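PDB 4WBY: A-adding tRNA nucleotidyltransferase from Aquifex aeolicus, which adds the terminal adenosine to tRNAs ending in CC, using ATP and magnesium, to complete their 3' CCA end. Local coordinates for residues E266-Y270 with G271-L275. Residues are numbered along the deposited sequence; the frame is centred on the assembly and turned at random.
Sequences ERIDY and GWLYL
Tyr-270 and Leu-273 run alongside each other on the close-packed side of this helix start, which faces helices 243-262 and 336-342. Leu-273 CD1 meets the edge of the tyrosine ring at Tyr-270 CD1, 4.2 Å off, and the same methyl lies 4.4 Å from Ile-268 CD1. A compact aliphatic side chain suits this place, since Leu-273 also packs on Leu-252 and Leu-340 of the two helices. The tyrosine ring, resting on Val-256, carries its hydroxyl to a hydrogen bond with His-259. Ile-268 O lies 3.2 Å above one face of the Tyr-270 ring, offset toward the rim. In the all-helical region that follows the mixed sheet, the chain makes an inverse gamma turn centred on Asp-269 and enters helix 271-278 through two i to i-3 bonds. Trp-272 N donates to Asp-269 O at 3.3 Å and 156°; Leu-273 N donates to Tyr-270 O over a shorter 2.9 Å but more bent path, 134°. On the solvent side the join is looser. Exposed Asp-269 touches Trp-272 CD1 through its CB, at 3.8 Å, and a water donates to Asp-269 OD2 and accepts from Trp-272 NE1, both at 2.9 Å. That water lies in the indole plane, so the buried tryptophan satisfies its N-H at the edge while its side chain packs against Pro-297 and Val-300.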
ATOM      1  N   GLU A 266       8.281  -4.075  17.013  1.00 32.62           N
ATOM      2  CA  GLU A 266       7.541  -2.863  17.349  1.00 30.22           C
ATOM      3  C   GLU A 266       7.237  -2.020  16.126  1.00 27.88           C
ATOM      4  O   GLU A 266       6.964  -0.824  16.237  1.00 28.07           O
ATOM      5  CB  GLU A 266       8.322  -2.025  18.351  1.00 29.14           C
ATOM      6  CG  GLU A 266       8.663  -2.741  19.638  1.00 32.82           C
ATOM      7  CD  GLU A 266       9.434  -1.843  20.577  1.00 35.84           C
ATOM      8  OE1 GLU A 266       8.910  -0.762  20.923  1.00 37.67           O
ATOM      9  OE2 GLU A 266      10.569  -2.204  20.948  1.00 39.16           O
ATOM     10  N   ARG A 267       7.289  -2.643  14.959  1.00 28.33           N
ATOM     11  CA  ARG A 267       7.007  -1.934  13.717  1.00 28.94           C
ATOM     12  C   ARG A 267       5.585  -1.385  13.691  1.00 27.07           C
ATOM     13  O   ARG A 267       4.659  -1.991  14.236  1.00 28.94           O
ATOM     14  CB  ARG A 267       7.241  -2.858  12.523  1.00 31.13           C
ATOM     15  CG  ARG A 267       8.701  -3.198  12.323  1.00 34.36           C
ATOM     16  CD  ARG A 267       8.890  -4.287  11.280  1.00 37.53           C
ATOM     17  NE  ARG A 267      10.296  -4.658  11.151  1.00 42.21           N
ATOM     18  CZ  ARG A 267      10.723  -5.776  10.576  1.00 47.28           C
ATOM     19  NH1 ARG A 267       9.849  -6.640  10.076  1.00 50.22           N
ATOM     20  NH2 ARG A 267      12.022  -6.031  10.503  1.00 49.17           N
ATOM     21  N   ILE A 268       5.430  -0.215  13.085  1.00 25.71           N
ATOM     22  CA  ILE A 268       4.114   0.355  12.856  1.00 24.58           C
ATOM     23  C   ILE A 268       3.951   0.562  11.358  1.00 24.15           C
ATOM     24  O   ILE A 268       4.893   0.339  10.593  1.00 25.91           O
ATOM     25  CB  ILE A 268       3.912   1.692  13.627  1.00 24.84           C
ATOM     26  CG1 ILE A 268       4.964   2.729  13.226  1.00 24.00           C
ATOM     27  CG2 ILE A 268       3.973   1.452  15.134  1.00 26.26           C
ATOM     28  CD1 ILE A 268       4.761   4.107  13.903  1.00 25.55           C
ATOM     29  N   ASP A 269       2.758   0.967  10.937  1.00 23.86           N
ATOM     30  CA  ASP A 269       2.516   1.244   9.528  1.00 23.63           C
ATOM     31  C   ASP A 269       3.127   2.597   9.176  1.00 20.69           C
ATOM     32  O   ASP A 269       2.458   3.630   9.205  1.00 18.89           O
ATOM     33  CB  ASP A 269       1.017   1.186   9.224  1.00 27.94           C
ATOM     34  CG  ASP A 269       0.449  -0.217   9.404  1.00 35.41           C
ATOM     35  OD1 ASP A 269       1.227  -1.190   9.279  1.00 38.66           O
ATOM     36  OD2 ASP A 269      -0.765  -0.349   9.671  1.00 41.03           O
ATOM     37  N   TYR A 270       4.417   2.570   8.842  1.00 20.19           N
ATOM     38  CA  TYR A 270       5.213   3.789   8.695  1.00 18.30           C
ATOM     39  C   TYR A 270       4.756   4.723   7.588  1.00 18.87           C
ATOM     40  O   TYR A 270       5.077   5.907   7.614  1.00 17.89           O
ATOM     41  CB  TYR A 270       6.679   3.446   8.442  1.00 18.53           C
ATOM     42  CG  TYR A 270       7.345   2.592   9.495  1.00 18.99           C
ATOM     43  CD1 TYR A 270       7.696   3.124  10.736  1.00 20.05           C
ATOM     44  CD2 TYR A 270       7.689   1.274   9.227  1.00 21.46           C
ATOM     45  CE1 TYR A 270       8.327   2.349  11.693  1.00 20.15           C
ATOM     46  CE2 TYR A 270       8.326   0.492  10.175  1.00 22.96           C
ATOM     47  CZ  TYR A 270       8.648   1.034  11.401  1.00 22.53           C
ATOM     48  OH  TYR A 270       9.279   0.257  12.336  1.00 24.80           O
ATOM     49  N   GLY A 271       4.047   4.194   6.598  1.00 19.31           N
ATOM     50  CA  GLY A 271       3.572   5.021   5.503  1.00 19.10           C
ATOM     51  C   GLY A 271       2.793   6.239   5.969  1.00 16.73           C
ATOM     52  O   GLY A 271       2.888   7.315   5.365  1.00 18.22           O
ATOM     53  N   TRP A 272       2.037   6.081   7.053  1.00 17.23           N
ATOM     54  CA  TRP A 272       1.262   7.196   7.585  1.00 17.83           C
ATOM     55  C   TRP A 272       2.155   8.335   8.076  1.00 19.94           C
ATOM     56  O   TRP A 272       1.750   9.494   8.040  1.00 20.23           O
ATOM     57  CB  TRP A 272       0.359   6.729   8.729  1.00 17.71           C
ATOM     58  CG  TRP A 272      -0.744   5.832   8.289  1.00 16.53           C
ATOM     59  CD1 TRP A 272      -0.806   4.480   8.438  1.00 16.41           C
ATOM     60  CD2 TRP A 272      -1.950   6.220   7.614  1.00 16.50           C
ATOM     61  NE1 TRP A 272      -1.978   4.001   7.910  1.00 17.86           N
ATOM     62  CE2 TRP A 272      -2.699   5.048   7.397  1.00 16.02           C
ATOM     63  CE3 TRP A 272      -2.470   7.446   7.183  1.00 17.73           C
ATOM     64  CZ2 TRP A 272      -3.940   5.060   6.756  1.00 17.64           C
ATOM     65  CZ3 TRP A 272      -3.705   7.461   6.549  1.00 17.38           C
ATOM     66  CH2 TRP A 272      -4.431   6.274   6.346  1.00 18.06           C
ATOM     67  N   LEU A 273       3.366   8.012   8.524  1.00 19.79           N
ATOM     68  CA  LEU A 273       4.302   9.049   8.959  1.00 20.62           C
ATOM     69  C   LEU A 273       4.730   9.953   7.808  1.00 21.71           C
ATOM     70  O   LEU A 273       4.877  11.159   7.985  1.00 20.98           O
ATOM     71  CB  LEU A 273       5.543   8.430   9.599  1.00 23.79           C
ATOM     72  CG  LEU A 273       5.336   7.598  10.860  1.00 27.65           C
ATOM     73  CD1 LEU A 273       6.682   7.132  11.403  1.00 31.20           C
ATOM     74  CD2 LEU A 273       4.589   8.397  11.901  1.00 30.29           C
ATOM     75  N   TYR A 274       4.951   9.371   6.635  1.00 22.56           N
ATOM     76  CA  TYR A 274       5.248  10.168   5.458  1.00 22.87           C
ATOM     77  C   TYR A 274       4.088  11.096   5.159  1.00 22.52           C
ATOM     78  O   TYR A 274       4.286  12.262   4.837  1.00 23.71           O
ATOM     79  CB  TYR A 274       5.518   9.287   4.241  1.00 23.20           C
ATOM     80  CG  TYR A 274       6.814   8.517   4.291  1.00 25.08           C
ATOM     81  CD1 TYR A 274       8.005   9.093   3.862  1.00 28.24           C
ATOM     82  CD2 TYR A 274       6.846   7.208   4.751  1.00 26.65           C
ATOM     83  CE1 TYR A 274       9.190   8.385   3.897  1.00 29.51           C
ATOM     84  CE2 TYR A 274       8.023   6.494   4.789  1.00 27.74           C
ATOM     85  CZ  TYR A 274       9.190   7.084   4.360  1.00 29.10           C
ATOM     86  OH  TYR A 274      10.360   6.368   4.395  1.00 30.75           O
ATOM     87  N   LEU A 275       2.875  10.562   5.261  1.00 22.37           N
ATOM     88  CA  LEU A 275       1.683  11.355   5.005  1.00 22.19           C
ATOM     89  C   LEU A 275       1.576  12.532   5.983  1.00 18.72           C
ATOM     90  O   LEU A 275       1.251  13.649   5.584  1.00 21.41           O
ATOM     91  CB  LEU A 275       0.438  10.479   5.087  1.00 23.27           C
ATOM     92  CG  LEU A 275      -0.818  11.135   4.528  1.00 25.59           C
ATOM     93  CD1 LEU A 275      -0.732  11.221   3.009  1.00 32.56           C
ATOM     94  CD2 LEU A 275      -2.038  10.346   4.966  1.00 26.05           C
TER
HETATM   95  O   HOH W   1      -2.737   1.267   8.389  1.00 27.58           O